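PDB 4QIT: nitronate monooxygenase family protein, which catalyses the FMN-dependent oxidative denitrification of alkyl nitronates with molecular oxygen, the toxin propionate 3-nitronate being its best and presumed physiological substrate. Local coordinates for residues L111-L116 / Y305-D310; K97-E102 / K313-A318; I156-C161 / G175-V180; R90-Y95 / G298-P303. The protein carries 1 engineered substitution. All blocks are in the same frame, centred on the assembly; numbering follows the deposited sequence.

Interaction 1: L111-L116 / Y305-D310; sequences LKNIYL and YPFVYD
The first turn of helix 307-320 meets the irregular loop 111-116 on the side of the nitroethane pocket, with Asp310 reaching the backbone of Lys112 and Pro306 lying against Asn113 and Tyr115. The polar grip is a single hydrogen bond of 2.7 Å from Lys112 N to Asp310 OD2, which the donor meets from above the carboxylate plane. A water donates to the same OD2 and accepts from Lys112 NZ, joining amine and carboxylate through solvent. The CG2 branch of Ile114 rests 3.3 Å from the other oxygen, Asp310 OD1. Ile114 CG1 sits between its backbone N and carbonyl carbon (chi1 56°), and CD1 beyond it packs on Tyr309 and over the rim of one face of Tyr115. Phe307 CE1 lies 3.5 Å from Asn113 N. Asn113, the centre of an inverse gamma turn, puts OD1 3.2 Å from CD of Pro306. The rings of Tyr115 and Tyr309 meet obliquely, their planes at 55°, with Tyr115 OH 3.2 Å from Tyr309 CE2. Tyr305 OH lies at the edge of the Tyr115 ring, 3.5 Å from CD2. Tyr115 also packs on Leu27, a probable FMN-binding residue, and the Tyr305 side chain comes about 5 Å from the bound nitroethane. The arrangement is a helix start with a cis-proline at its N-cap position, beside the nitroethane pocket of a flavin-dependent TIM-barrel enzyme.

Interaction 2: K97-E102 / K313-A318; sequences KPLFAE and KALQTA
Phe100 and Leu315 form the tight part of the packing between helices 86-101 and 307-320, whose short segments run at 23° to each other with axes 9.9 Å apart. Leu315 CD1 sits almost exactly over the centre of the Phe100 ring, 3.9 Å from the centroid and 8° off the ring normal, a CH-pi contact. The torsions of the leucine explain the placement: CG is anti to the backbone N (chi1 -179°), and the second torsion then turns CD1 over the ring. Leu315 CB presses on the same ring from nearer the backbone, 3.6 Å from Phe100 CZ, while Phe100 CE1 comes 3.4 Å from Leu315 N. Ala314 CB meets the ring in plane at its edge. The other branch, Leu315 CD2, packs against Leu99 CB at 3.8 Å, so the two methyls of one leucine engage two successive residues of the facing helix. The contact slackens toward Ala318, whose CB stays 4.4 Å from Phe100 CD1. Touching is confined to these five residues, without a hydrogen bond between the segments. Thr317 and Glu102, on the exposed side, do not reach across: Thr317 OG1 turns back to Lys313 O in its own helix, and Glu102 forms a salt bridge with Arg289. Pro108 packs on Phe100, Arg289 on Leu99 and Phe327 on Leu315, so loop residues flank the place where helices 86-101 and 307-320 meet.

Interaction 3: I156-C161 / G175-V180; sequences IRVLVC and GADAVV
The Arg157 guanidinium has a water in plane at its edge, accepting from NH1 at 3.0 Å, whereas Asp177 OD1 lies obliquely and well out of its plane, 4.4 Å from NH1. Any direct attraction between the two charged groups is probably electrostatic, with no N-H pointing at OD1, and the strongest polar partner of the arginine is Leu14 O, bound by NE. The Asp177 carboxylate turns to the backbone instead: OD2 takes the N-H of Val158 at 2.8 Å, nearly straight (168°) and on its anti side, and also accepts from Gln152. In return, Asp177 N donates to Val158 O at 2.8 Å, so Val158 both donates to and accepts from Asp177 where the two strands begin to pair. From there the parallel ladder continues, with Val160 N donating to Ala178 O and Val180 N to Val160 O, the latter 2.9 Å long. Leu159 CD2 meets Ala178 CB at 3.6 Å on the face shared with Cys161 and Val180. Helix 165-173 joins the two strands as a beta-alpha-beta crossover and covers Val160, Ala176 and Val179 through Val171. Strand 135-139 hydrogen-bonds the far side of 157-162, and strand 219-222 flanks 178-182, within the parallel barrel sheet.

Interaction 4: R90-Y95 / G298-P303; sequences RAWLDY and GVPPLP
Two CH-pi contacts join Trp92 and Tyr95, on helix 86-101, to the proline-rich loop 298-303. Leu302 CD1 stands over one face of the indole, 3.7 Å from the centroid of the six-membered ring, the two side chains lying side by side and pointing the same way. Pro300 CD makes the second CH-pi contact, 3.9 Å from the centroid of the Tyr95 ring and offset toward its rim. Tyr95 holds CG anti to the backbone N (chi1 -179°), and CG placed there lies 3.6 Å from Pro300 CD. Apolar contacts fill in around the rings. Pro303 CD comes 3.7 Å from Trp92 CG, the two side chains crossing at about a right angle. The methyls of Val299 are divided between the aromatic residues: CG1 of Val299 is 3.8 Å from Trp92 CZ3, and CG2 is 3.8 Å from Tyr95 CZ. Ala91 CB touches Pro300 CB at 4.2 Å. Of the polar atoms, Pro300 O lies in plane at the indole edge, 3.6 Å from Trp92 CZ3, and no hydrogen bond links the segments. The loop thus lies along one side of helix 86-101, while Leu302 and Pro303 also touch Val308 at the start of helix 307-320, and Phe292 from another loop packs on Trp92.

Interactions 1, 2 and 4 form one cluster, their centres 14 to 16 Å apart, in which residues 90-116 pair with residues 298-318. Helix 86-101 serves interactions 4 and 2, and helix 307-320 serves 2 and 1. Val308 packs on Pro303 and Trp92, joining interaction 1 to 4, while Lys313 touches Ile114 and Tyr115, joining 1 to 2. Interaction 3 lies in the parallel barrel sheet, 26 to 39 Å from the others between centres, and falls between their paired segments in the sequence. The chain therefore leaves the helical cluster, builds most of the FMN-binding barrel and returns, with interaction 1 nearest the nitroethane.

Interaction 1: L111-L116 / Y305-D310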
loop_
_atom_site.group_PDB
_atom_site.type_symbol
_atom_site.label_atom_id
_atom_site.label_comp_id
_atom_site.label_asym_id
_atom_site.label_seq_id
_atom_site.Cartn_x
_atom_site.Cartn_y
_atom_site.Cartn_z
ATOM N N LEU A 111 2.719 -11.493 -32.465
ATOM C CA LEU A 111 3.380 -11.222 -31.193
ATOM C C LEU A 111 4.234 -12.412 -30.800
ATOM O O LEU A 111 3.957 -13.548 -31.195
ATOM C CB LEU A 111 2.350 -10.929 -30.104
ATOM C CG LEU A 111 1.476 -9.711 -30.357
ATOM C CD1 LEU A 111 0.556 -9.481 -29.174
ATOM C CD2 LEU A 111 2.341 -8.481 -30.620
ATOM N N LYS A 112 5.277 -12.141 -30.023
ATOM C CA LYS A 112 6.256 -13.152 -29.650
ATOM C C LYS A 112 6.449 -13.220 -28.140
ATOM O O LYS A 112 6.173 -12.254 -27.412
ATOM C CB LYS A 112 7.606 -12.850 -30.316
ATOM C CG LYS A 112 7.558 -12.717 -31.840
ATOM C CD LYS A 112 8.946 -12.375 -32.371
ATOM C CE LYS A 112 8.928 -12.041 -33.851
ATOM N NZ LYS A 112 8.305 -10.717 -34.098
ATOM N N ASN A 113 6.944 -14.363 -27.682
ATOM C CA ASN A 113 7.244 -14.581 -26.275
ATOM C C ASN A 113 8.592 -13.945 -25.945
ATOM O O ASN A 113 9.610 -14.629 -25.828
ATOM C CB ASN A 113 7.267 -16.082 -25.998
ATOM C CG ASN A 113 7.351 -16.403 -24.537
ATOM O OD1 ASN A 113 7.212 -15.524 -23.691
ATOM N ND2 ASN A 113 7.567 -17.678 -24.221
ATOM N N ILE A 114 8.594 -12.627 -25.776
ATOM C CA ILE A 114 9.856 -11.883 -25.749
ATOM C C ILE A 114 10.674 -12.065 -24.477
ATOM O O ILE A 114 11.891 -11.864 -24.481
ATOM C CB ILE A 114 9.630 -10.388 -25.989
ATOM C CG1 ILE A 114 8.643 -9.832 -24.963
ATOM C CG2 ILE A 114 9.119 -10.157 -27.394
ATOM C CD1 ILE A 114 8.649 -8.299 -24.901
ATOM N N TYR A 115 10.018 -12.442 -23.386
ATOM C CA TYR A 115 10.715 -12.666 -22.129
ATOM C C TYR A 115 10.557 -14.122 -21.723
ATOM O O TYR A 115 9.549 -14.493 -21.110
ATOM C CB TYR A 115 10.144 -11.779 -21.012
ATOM C CG TYR A 115 10.386 -10.291 -21.163
ATOM C CD1 TYR A 115 11.364 -9.799 -22.014
ATOM C CD2 TYR A 115 9.631 -9.379 -20.431
ATOM C CE1 TYR A 115 11.581 -8.424 -22.141
ATOM C CE2 TYR A 115 9.843 -8.016 -20.547
ATOM C CZ TYR A 115 10.815 -7.545 -21.403
ATOM O OH TYR A 115 11.022 -6.185 -21.523
ATOM N N LEU A 116 11.541 -14.951 -22.055
ATOM C CA LEU A 116 11.460 -16.353 -21.671
ATOM C C LEU A 116 11.665 -16.488 -20.174
ATOM O O LEU A 116 12.608 -15.928 -19.604
ATOM C CB LEU A 116 12.480 -17.204 -22.426
ATOM C CG LEU A 116 12.359 -17.220 -23.947
ATOM C CD1 LEU A 116 13.444 -18.106 -24.549
ATOM C CD2 LEU A 116 10.981 -17.689 -24.369
ATOM N N TYR A 305 0.841 -12.433 -20.499
ATOM C CA TYR A 305 2.194 -11.923 -20.354
ATOM C C TYR A 305 3.162 -12.971 -20.926
ATOM O O TYR A 305 2.984 -14.159 -20.697
ATOM C CB TYR A 305 2.463 -11.709 -18.866
ATOM C CG TYR A 305 3.855 -11.234 -18.531
ATOM C CD1 TYR A 305 4.179 -9.879 -18.544
ATOM C CD2 TYR A 305 4.845 -12.144 -18.183
ATOM C CE1 TYR A 305 5.467 -9.444 -18.227
ATOM C CE2 TYR A 305 6.131 -11.729 -17.876
ATOM C CZ TYR A 305 6.434 -10.382 -17.895
ATOM O OH TYR A 305 7.719 -9.987 -17.573
ATOM N N PRO A 306 4.203 -12.545 -21.661
ATOM C CA PRO A 306 4.611 -11.173 -21.955
ATOM C C PRO A 306 4.257 -10.727 -23.386
ATOM O O PRO A 306 4.811 -9.731 -23.881
ATOM C CB PRO A 306 6.132 -11.268 -21.808
ATOM C CG PRO A 306 6.438 -12.618 -22.432
ATOM C CD PRO A 306 5.236 -13.507 -22.100
ATOM N N PHE A 307 3.357 -11.455 -24.051
ATOM C CA PHE A 307 2.947 -11.099 -25.404
ATOM C C PHE A 307 2.396 -9.682 -25.478
ATOM O O PHE A 307 2.637 -8.970 -26.456
ATOM C CB PHE A 307 1.922 -12.111 -25.951
ATOM C CG PHE A 307 2.427 -13.526 -25.978
ATOM C CD1 PHE A 307 3.168 -13.991 -27.061
ATOM C CD2 PHE A 307 2.163 -14.392 -24.923
ATOM C CE1 PHE A 307 3.642 -15.297 -27.082
ATOM C CE2 PHE A 307 2.631 -15.697 -24.939
ATOM C CZ PHE A 307 3.375 -16.147 -26.020
ATOM N N VAL A 308 1.636 -9.274 -24.464
ATOM C CA VAL A 308 1.132 -7.904 -24.404
ATOM C C VAL A 308 2.267 -6.889 -24.483
ATOM O O VAL A 308 2.174 -5.903 -25.218
ATOM C CB VAL A 308 0.293 -7.661 -23.133
ATOM C CG1 VAL A 308 -0.172 -6.205 -23.055
ATOM C CG2 VAL A 308 -0.896 -8.602 -23.105
ATOM N N TYR A 309 3.348 -7.133 -23.740
ATOM C CA TYR A 309 4.478 -6.204 -23.780
ATOM C C TYR A 309 5.133 -6.127 -25.161
ATOM O O TYR A 309 5.620 -5.075 -25.553
ATOM C CB TYR A 309 5.510 -6.514 -22.685
ATOM C CG TYR A 309 6.338 -5.296 -22.303
ATOM C CD1 TYR A 309 5.754 -4.039 -22.231
ATOM C CD2 TYR A 309 7.691 -5.404 -22.011
ATOM C CE1 TYR A 309 6.485 -2.918 -21.878
ATOM C CE2 TYR A 309 8.438 -4.277 -21.656
ATOM C CZ TYR A 309 7.820 -3.042 -21.590
ATOM O OH TYR A 309 8.533 -1.912 -21.241
ATOM N N ASP A 310 5.129 -7.229 -25.905
ATOM C CA ASP A 310 5.652 -7.212 -27.267
ATOM C C ASP A 310 4.841 -6.238 -28.129
ATOM O O ASP A 310 5.410 -5.473 -28.911
ATOM C CB ASP A 310 5.622 -8.628 -27.850
ATOM C CG ASP A 310 6.415 -8.750 -29.140
ATOM O OD1 ASP A 310 7.463 -8.082 -29.275
ATOM O OD2 ASP A 310 5.989 -9.520 -30.033
HETATM O O HOH W 1 6.345 -9.112 -32.562
#

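Interaction 2: K97-E102 / K313-A318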
loop_
_atom_site.group_PDB
_atom_site.type_symbol
_atom_site.label_atom_id
_atom_site.label_comp_id
_atom_site.label_asym_id
_atom_site.label_seq_id
_atom_site.Cartn_x
_atom_site.Cartn_y
_atom_site.Cartn_z
ATOM N N LYS A 97 -4.871 -0.686 -33.250
ATOM C CA LYS A 97 -4.627 -0.156 -34.597
ATOM C C LYS A 97 -4.681 1.381 -34.727
ATOM O O LYS A 97 -3.801 1.976 -35.360
ATOM C CB LYS A 97 -5.579 -0.832 -35.590
ATOM C CG LYS A 97 -5.049 -0.961 -36.994
ATOM C CD LYS A 97 -5.850 -2.015 -37.744
ATOM C CE LYS A 97 -5.167 -2.419 -39.034
ATOM N NZ LYS A 97 -4.858 -3.882 -39.053
ATOM N N PRO A 98 -5.694 2.036 -34.126
ATOM C CA PRO A 98 -5.719 3.499 -34.261
ATOM C C PRO A 98 -4.534 4.204 -33.597
ATOM O O PRO A 98 -4.112 5.257 -34.079
ATOM C CB PRO A 98 -7.021 3.893 -33.554
ATOM C CG PRO A 98 -7.874 2.679 -33.631
ATOM C CD PRO A 98 -6.921 1.533 -33.481
ATOM N N LEU A 99 -4.008 3.641 -32.511
ATOM C CA LEU A 99 -2.831 4.213 -31.857
ATOM C C LEU A 99 -1.595 4.144 -32.758
ATOM O O LEU A 99 -0.827 5.113 -32.868
ATOM C CB LEU A 99 -2.571 3.512 -30.521
ATOM C CG LEU A 99 -3.729 3.605 -29.528
ATOM C CD1 LEU A 99 -3.465 2.739 -28.299
ATOM C CD2 LEU A 99 -3.985 5.059 -29.141
ATOM N N PHE A 100 -1.399 3.003 -33.408
ATOM C CA PHE A 100 -0.292 2.868 -34.347
ATOM C C PHE A 100 -0.469 3.846 -35.502
ATOM O O PHE A 100 0.501 4.464 -35.959
ATOM C CB PHE A 100 -0.209 1.436 -34.884
ATOM C CG PHE A 100 0.426 0.454 -33.930
ATOM C CD1 PHE A 100 1.798 0.259 -33.935
ATOM C CD2 PHE A 100 -0.350 -0.282 -33.040
ATOM C CE1 PHE A 100 2.385 -0.650 -33.075
ATOM C CE2 PHE A 100 0.237 -1.189 -32.165
ATOM C CZ PHE A 100 1.603 -1.372 -32.184
ATOM N N ALA A 101 -1.715 4.003 -35.949
ATOM C CA ALA A 101 -2.023 4.846 -37.106
ATOM C C ALA A 101 -1.732 6.326 -36.852
ATOM O O ALA A 101 -1.406 7.065 -37.787
ATOM C CB ALA A 101 -3.476 4.643 -37.548
ATOM N N GLU A 102 -1.840 6.758 -35.595
ATOM C CA GLU A 102 -1.461 8.123 -35.211
ATOM C C GLU A 102 -0.026 8.450 -35.618
ATOM O O GLU A 102 0.331 9.615 -35.852
ATOM C CB GLU A 102 -1.569 8.301 -33.692
ATOM C CG GLU A 102 -2.974 8.438 -33.142
ATOM C CD GLU A 102 -2.973 8.864 -31.681
ATOM O OE1 GLU A 102 -3.852 8.399 -30.927
ATOM O OE2 GLU A 102 -2.101 9.677 -31.302
ATOM N N LYS A 313 5.690 -2.662 -26.922
ATOM C CA LYS A 313 7.014 -2.249 -27.400
ATOM C C LYS A 313 6.976 -1.786 -28.855
ATOM O O LYS A 313 7.608 -0.789 -29.220
ATOM C CB LYS A 313 8.044 -3.359 -27.198
ATOM C CG LYS A 313 8.527 -3.469 -25.774
ATOM C CD LYS A 313 9.606 -4.541 -25.654
ATOM C CE LYS A 313 10.696 -4.136 -24.685
ATOM N NZ LYS A 313 11.975 -4.845 -25.003
ATOM N N ALA A 314 6.207 -2.486 -29.681
ATOM C CA ALA A 314 6.020 -2.056 -31.060
ATOM C C ALA A 314 5.386 -0.665 -31.141
ATOM O O ALA A 314 5.808 0.163 -31.942
ATOM C CB ALA A 314 5.180 -3.068 -31.822
ATOM N N LEU A 315 4.384 -0.403 -30.303
ATOM C CA LEU A 315 3.735 0.904 -30.300
ATOM C C LEU A 315 4.687 1.981 -29.783
ATOM O O LEU A 315 4.742 3.078 -30.325
ATOM C CB LEU A 315 2.436 0.851 -29.484
ATOM C CG LEU A 315 1.642 2.153 -29.405
ATOM C CD1 LEU A 315 1.321 2.709 -30.798
ATOM C CD2 LEU A 315 0.366 1.951 -28.596
ATOM N N GLN A 316 5.448 1.648 -28.744
ATOM C CA GLN A 316 6.457 2.551 -28.211
ATOM C C GLN A 316 7.458 2.941 -29.287
ATOM O O GLN A 316 7.875 4.100 -29.369
ATOM C CB GLN A 316 7.176 1.898 -27.024
ATOM C CG GLN A 316 6.303 1.825 -25.769
ATOM C CD GLN A 316 6.943 1.004 -24.666
ATOM O OE1 GLN A 316 7.846 0.202 -24.916
ATOM N NE2 GLN A 316 6.486 1.208 -23.433
ATOM N N THR A 317 7.836 1.967 -30.113
ATOM C CA THR A 317 8.819 2.191 -31.171
ATOM C C THR A 317 8.248 3.144 -32.210
ATOM O O THR A 317 8.929 4.068 -32.658
ATOM C CB THR A 317 9.243 0.860 -31.817
ATOM O OG1 THR A 317 9.898 0.040 -30.840
ATOM C CG2 THR A 317 10.206 1.091 -32.970
ATOM N N ALA A 318 6.988 2.938 -32.570
ATOM C CA ALA A 318 6.338 3.792 -33.553
ATOM C C ALA A 318 6.177 5.212 -33.010
ATOM O O ALA A 318 6.366 6.191 -33.732
ATOM C CB ALA A 318 5.002 3.210 -33.946
#

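Interaction 3: I156-C161 / G175-V180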
loop_
_atom_site.group_PDB
_atom_site.type_symbol
_atom_site.label_atom_id
_atom_site.label_comp_id
_atom_site.label_asym_id
_atom_site.label_seq_id
_atom_site.Cartn_x
_atom_site.Cartn_y
_atom_site.Cartn_z
ATOM N N ILE A 156 26.520 -19.555 -4.937
ATOM C CA ILE A 156 25.607 -18.447 -5.233
ATOM C C ILE A 156 24.533 -18.282 -4.148
ATOM O O ILE A 156 23.935 -19.264 -3.699
ATOM C CB ILE A 156 24.918 -18.665 -6.599
ATOM C CG1 ILE A 156 25.961 -18.830 -7.708
ATOM C CG2 ILE A 156 23.938 -17.525 -6.904
ATOM C CD1 ILE A 156 25.401 -19.375 -9.006
ATOM N N ARG A 157 24.296 -17.039 -3.716
ATOM C CA ARG A 157 23.175 -16.748 -2.823
ATOM C C ARG A 157 21.921 -16.509 -3.659
ATOM O O ARG A 157 21.981 -15.802 -4.660
ATOM C CB ARG A 157 23.453 -15.509 -1.970
ATOM C CG ARG A 157 24.745 -15.568 -1.171
ATOM C CD ARG A 157 24.771 -16.748 -0.230
ATOM N NE ARG A 157 25.903 -16.660 0.685
ATOM C CZ ARG A 157 26.388 -17.686 1.376
ATOM N NH1 ARG A 157 25.849 -18.891 1.246
ATOM N NH2 ARG A 157 27.417 -17.507 2.194
ATOM N N VAL A 158 20.797 -17.094 -3.249
ATOM C CA VAL A 158 19.565 -17.016 -4.041
ATOM C C VAL A 158 18.480 -16.211 -3.331
ATOM O O VAL A 158 18.105 -16.513 -2.188
ATOM C CB VAL A 158 19.010 -18.416 -4.378
ATOM C CG1 VAL A 158 17.668 -18.304 -5.114
ATOM C CG2 VAL A 158 20.022 -19.206 -5.217
ATOM N N LEU A 159 17.982 -15.180 -4.015
ATOM C CA LEU A 159 16.893 -14.360 -3.482
ATOM C C LEU A 159 15.650 -14.560 -4.343
ATOM O O LEU A 159 15.757 -14.743 -5.558
ATOM C CB LEU A 159 17.254 -12.874 -3.512
ATOM C CG LEU A 159 18.564 -12.358 -2.911
ATOM C CD1 LEU A 159 18.399 -10.897 -2.511
ATOM C CD2 LEU A 159 19.040 -13.176 -1.736
ATOM N N VAL A 160 14.473 -14.501 -3.723
ATOM C CA VAL A 160 13.222 -14.515 -4.476
ATOM C C VAL A 160 12.278 -13.455 -3.924
ATOM O O VAL A 160 12.157 -13.293 -2.710
ATOM C CB VAL A 160 12.519 -15.903 -4.428
ATOM C CG1 VAL A 160 11.280 -15.908 -5.327
ATOM C CG2 VAL A 160 13.459 -17.019 -4.857
ATOM N N CYS A 161 11.620 -12.723 -4.816
ATOM C CA CYS A 161 10.641 -11.727 -4.413
ATOM C C CYS A 161 9.303 -12.365 -4.028
ATOM O O CYS A 161 8.840 -13.318 -4.682
ATOM C CB CYS A 161 10.428 -10.757 -5.569
ATOM S SG CYS A 161 9.225 -9.482 -5.242
ATOM N N GLY A 175 13.890 -23.102 -0.787
ATOM C CA GLY A 175 15.223 -23.152 -0.214
ATOM C C GLY A 175 16.067 -21.899 -0.386
ATOM O O GLY A 175 17.283 -21.945 -0.188
ATOM N N ALA A 176 15.435 -20.777 -0.734
ATOM C CA ALA A 176 16.172 -19.534 -0.974
ATOM C C ALA A 176 16.913 -19.035 0.268
ATOM O O ALA A 176 16.537 -19.357 1.402
ATOM C CB ALA A 176 15.227 -18.448 -1.499
ATOM N N ASP A 177 17.953 -18.238 0.045
ATOM C CA ASP A 177 18.712 -17.629 1.131
ATOM C C ASP A 177 18.032 -16.399 1.738
ATOM O O ASP A 177 18.287 -16.058 2.888
ATOM C CB ASP A 177 20.104 -17.246 0.636
ATOM C CG ASP A 177 20.921 -18.451 0.203
ATOM O OD1 ASP A 177 21.448 -19.150 1.092
ATOM O OD2 ASP A 177 21.040 -18.704 -1.016
ATOM N N ALA A 178 17.194 -15.725 0.953
ATOM C CA ALA A 178 16.492 -14.544 1.440
ATOM C C ALA A 178 15.249 -14.260 0.610
ATOM O O ALA A 178 15.166 -14.660 -0.549
ATOM C CB ALA A 178 17.417 -13.326 1.451
ATOM N N VAL A 179 14.294 -13.571 1.229
ATOM C CA VAL A 179 13.070 -13.163 0.550
ATOM C C VAL A 179 13.098 -11.647 0.384
ATOM O O VAL A 179 13.442 -10.908 1.317
ATOM C CB VAL A 179 11.798 -13.637 1.311
ATOM C CG1 VAL A 179 11.718 -13.023 2.717
ATOM C CG2 VAL A 179 10.538 -13.310 0.508
ATOM N N VAL A 180 12.784 -11.195 -0.825
ATOM C CA VAL A 180 12.632 -9.764 -1.081
ATOM C C VAL A 180 11.152 -9.443 -0.957
ATOM O O VAL A 180 10.336 -9.842 -1.795
ATOM C CB VAL A 180 13.143 -9.372 -2.466
ATOM C CG1 VAL A 180 12.944 -7.879 -2.696
ATOM C CG2 VAL A 180 14.625 -9.749 -2.627
HETATM O O HOH W 2 23.947 -20.076 -0.757
#

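Interaction 4: R90-Y95 / G298-P303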
loop_
_atom_site.group_PDB
_atom_site.type_symbol
_atom_site.label_atom_id
_atom_site.label_comp_id
_atom_site.label_asym_id
_atom_site.label_seq_id
_atom_site.Cartn_x
_atom_site.Cartn_y
_atom_site.Cartn_z
ATOM N N ARG A 90 -4.500 -11.307 -31.962
ATOM C CA ARG A 90 -4.970 -10.617 -33.158
ATOM C C ARG A 90 -6.006 -9.555 -32.790
ATOM O O ARG A 90 -5.953 -8.434 -33.289
ATOM C CB ARG A 90 -5.559 -11.625 -34.149
ATOM C CG ARG A 90 -5.954 -11.045 -35.498
ATOM C CD ARG A 90 -6.286 -12.175 -36.461
ATOM N NE ARG A 90 -6.923 -11.714 -37.692
ATOM C CZ ARG A 90 -7.114 -12.485 -38.759
ATOM N NH1 ARG A 90 -6.704 -13.746 -38.746
ATOM N NH2 ARG A 90 -7.703 -11.992 -39.842
ATOM N N ALA A 91 -6.932 -9.911 -31.900
ATOM C CA ALA A 91 -7.957 -8.974 -31.452
ATOM C C ALA A 91 -7.349 -7.784 -30.697
ATOM O O ALA A 91 -7.830 -6.650 -30.813
ATOM C CB ALA A 91 -9.001 -9.691 -30.590
ATOM N N TRP A 92 -6.297 -8.052 -29.923
ATOM C CA TRP A 92 -5.627 -6.999 -29.174
ATOM C C TRP A 92 -4.947 -6.019 -30.129
ATOM O O TRP A 92 -5.092 -4.801 -29.985
ATOM C CB TRP A 92 -4.618 -7.598 -28.192
ATOM C CG TRP A 92 -4.058 -6.572 -27.256
ATOM C CD1 TRP A 92 -2.805 -6.021 -27.276
ATOM C CD2 TRP A 92 -4.746 -5.965 -26.163
ATOM N NE1 TRP A 92 -2.675 -5.104 -26.259
ATOM C CE2 TRP A 92 -3.859 -5.050 -25.561
ATOM C CE3 TRP A 92 -6.039 -6.101 -25.638
ATOM C CZ2 TRP A 92 -4.217 -4.277 -24.455
ATOM C CZ3 TRP A 92 -6.395 -5.336 -24.538
ATOM C CH2 TRP A 92 -5.488 -4.429 -23.960
ATOM N N LEU A 93 -4.204 -6.556 -31.095
ATOM C CA LEU A 93 -3.568 -5.736 -32.121
ATOM C C LEU A 93 -4.587 -4.901 -32.902
ATOM O O LEU A 93 -4.367 -3.717 -33.138
ATOM C CB LEU A 93 -2.755 -6.618 -33.068
ATOM C CG LEU A 93 -1.522 -7.252 -32.421
ATOM C CD1 LEU A 93 -0.963 -8.374 -33.284
ATOM C CD2 LEU A 93 -0.463 -6.188 -32.179
ATOM N N ASP A 94 -5.711 -5.509 -33.282
ATOM C CA ASP A 94 -6.750 -4.769 -33.998
ATOM C C ASP A 94 -7.260 -3.590 -33.170
ATOM O O ASP A 94 -7.510 -2.497 -33.695
ATOM C CB ASP A 94 -7.922 -5.690 -34.362
ATOM C CG ASP A 94 -7.581 -6.673 -35.468
ATOM O OD1 ASP A 94 -6.509 -6.541 -36.100
ATOM O OD2 ASP A 94 -8.404 -7.580 -35.713
ATOM N N TYR A 95 -7.417 -3.823 -31.870
ATOM C CA TYR A 95 -7.830 -2.783 -30.935
ATOM C C TYR A 95 -6.825 -1.633 -30.870
ATOM O O TYR A 95 -7.217 -0.467 -30.764
ATOM C CB TYR A 95 -8.050 -3.374 -29.537
ATOM C CG TYR A 95 -8.508 -2.352 -28.521
ATOM C CD1 TYR A 95 -9.809 -1.861 -28.540
ATOM C CD2 TYR A 95 -7.644 -1.877 -27.544
ATOM C CE1 TYR A 95 -10.233 -0.917 -27.617
ATOM C CE2 TYR A 95 -8.061 -0.934 -26.614
ATOM C CZ TYR A 95 -9.356 -0.461 -26.660
ATOM O OH TYR A 95 -9.777 0.472 -25.742
ATOM N N GLY A 298 -15.673 -2.379 -24.981
ATOM C CA GLY A 298 -14.968 -2.354 -26.250
ATOM C C GLY A 298 -13.568 -2.938 -26.184
ATOM O O GLY A 298 -13.002 -3.321 -27.210
ATOM N N VAL A 299 -12.999 -2.996 -24.984
ATOM C CA VAL A 299 -11.660 -3.557 -24.810
ATOM C C VAL A 299 -11.714 -5.078 -24.858
ATOM O O VAL A 299 -12.360 -5.705 -24.015
ATOM C CB VAL A 299 -11.018 -3.111 -23.480
ATOM C CG1 VAL A 299 -9.603 -3.675 -23.353
ATOM C CG2 VAL A 299 -10.996 -1.590 -23.384
ATOM N N PRO A 300 -11.026 -5.685 -25.841
ATOM C CA PRO A 300 -11.052 -7.145 -25.955
ATOM C C PRO A 300 -10.225 -7.789 -24.846
ATOM O O PRO A 300 -9.464 -7.088 -24.176
ATOM C CB PRO A 300 -10.412 -7.398 -27.326
ATOM C CG PRO A 300 -9.494 -6.233 -27.528
ATOM C CD PRO A 300 -10.142 -5.060 -26.843
ATOM N N PRO A 301 -10.378 -9.107 -24.640
ATOM C CA PRO A 301 -9.627 -9.775 -23.574
ATOM C C PRO A 301 -8.116 -9.615 -23.735
ATOM O O PRO A 301 -7.575 -9.649 -24.846
ATOM C CB PRO A 301 -10.025 -11.249 -23.734
ATOM C CG PRO A 301 -11.380 -11.197 -24.357
ATOM C CD PRO A 301 -11.335 -10.022 -25.295
ATOM N N LEU A 302 -7.436 -9.433 -22.610
ATOM C CA LEU A 302 -5.992 -9.242 -22.615
ATOM C C LEU A 302 -5.269 -10.535 -22.960
ATOM O O LEU A 302 -5.546 -11.580 -22.355
ATOM C CB LEU A 302 -5.557 -8.805 -21.220
ATOM C CG LEU A 302 -4.233 -8.078 -21.023
ATOM C CD1 LEU A 302 -4.213 -6.805 -21.844
ATOM C CD2 LEU A 302 -4.035 -7.767 -19.543
ATOM N N PRO A 303 -4.316 -10.481 -23.914
ATOM C CA PRO A 303 -3.423 -11.632 -24.112
ATOM C C PRO A 303 -2.561 -11.907 -22.869
ATOM O O PRO A 303 -2.572 -11.126 -21.912
ATOM C CB PRO A 303 -2.535 -11.191 -25.294
ATOM C CG PRO A 303 -3.345 -10.131 -25.999
ATOM C CD PRO A 303 -4.093 -9.418 -24.910
#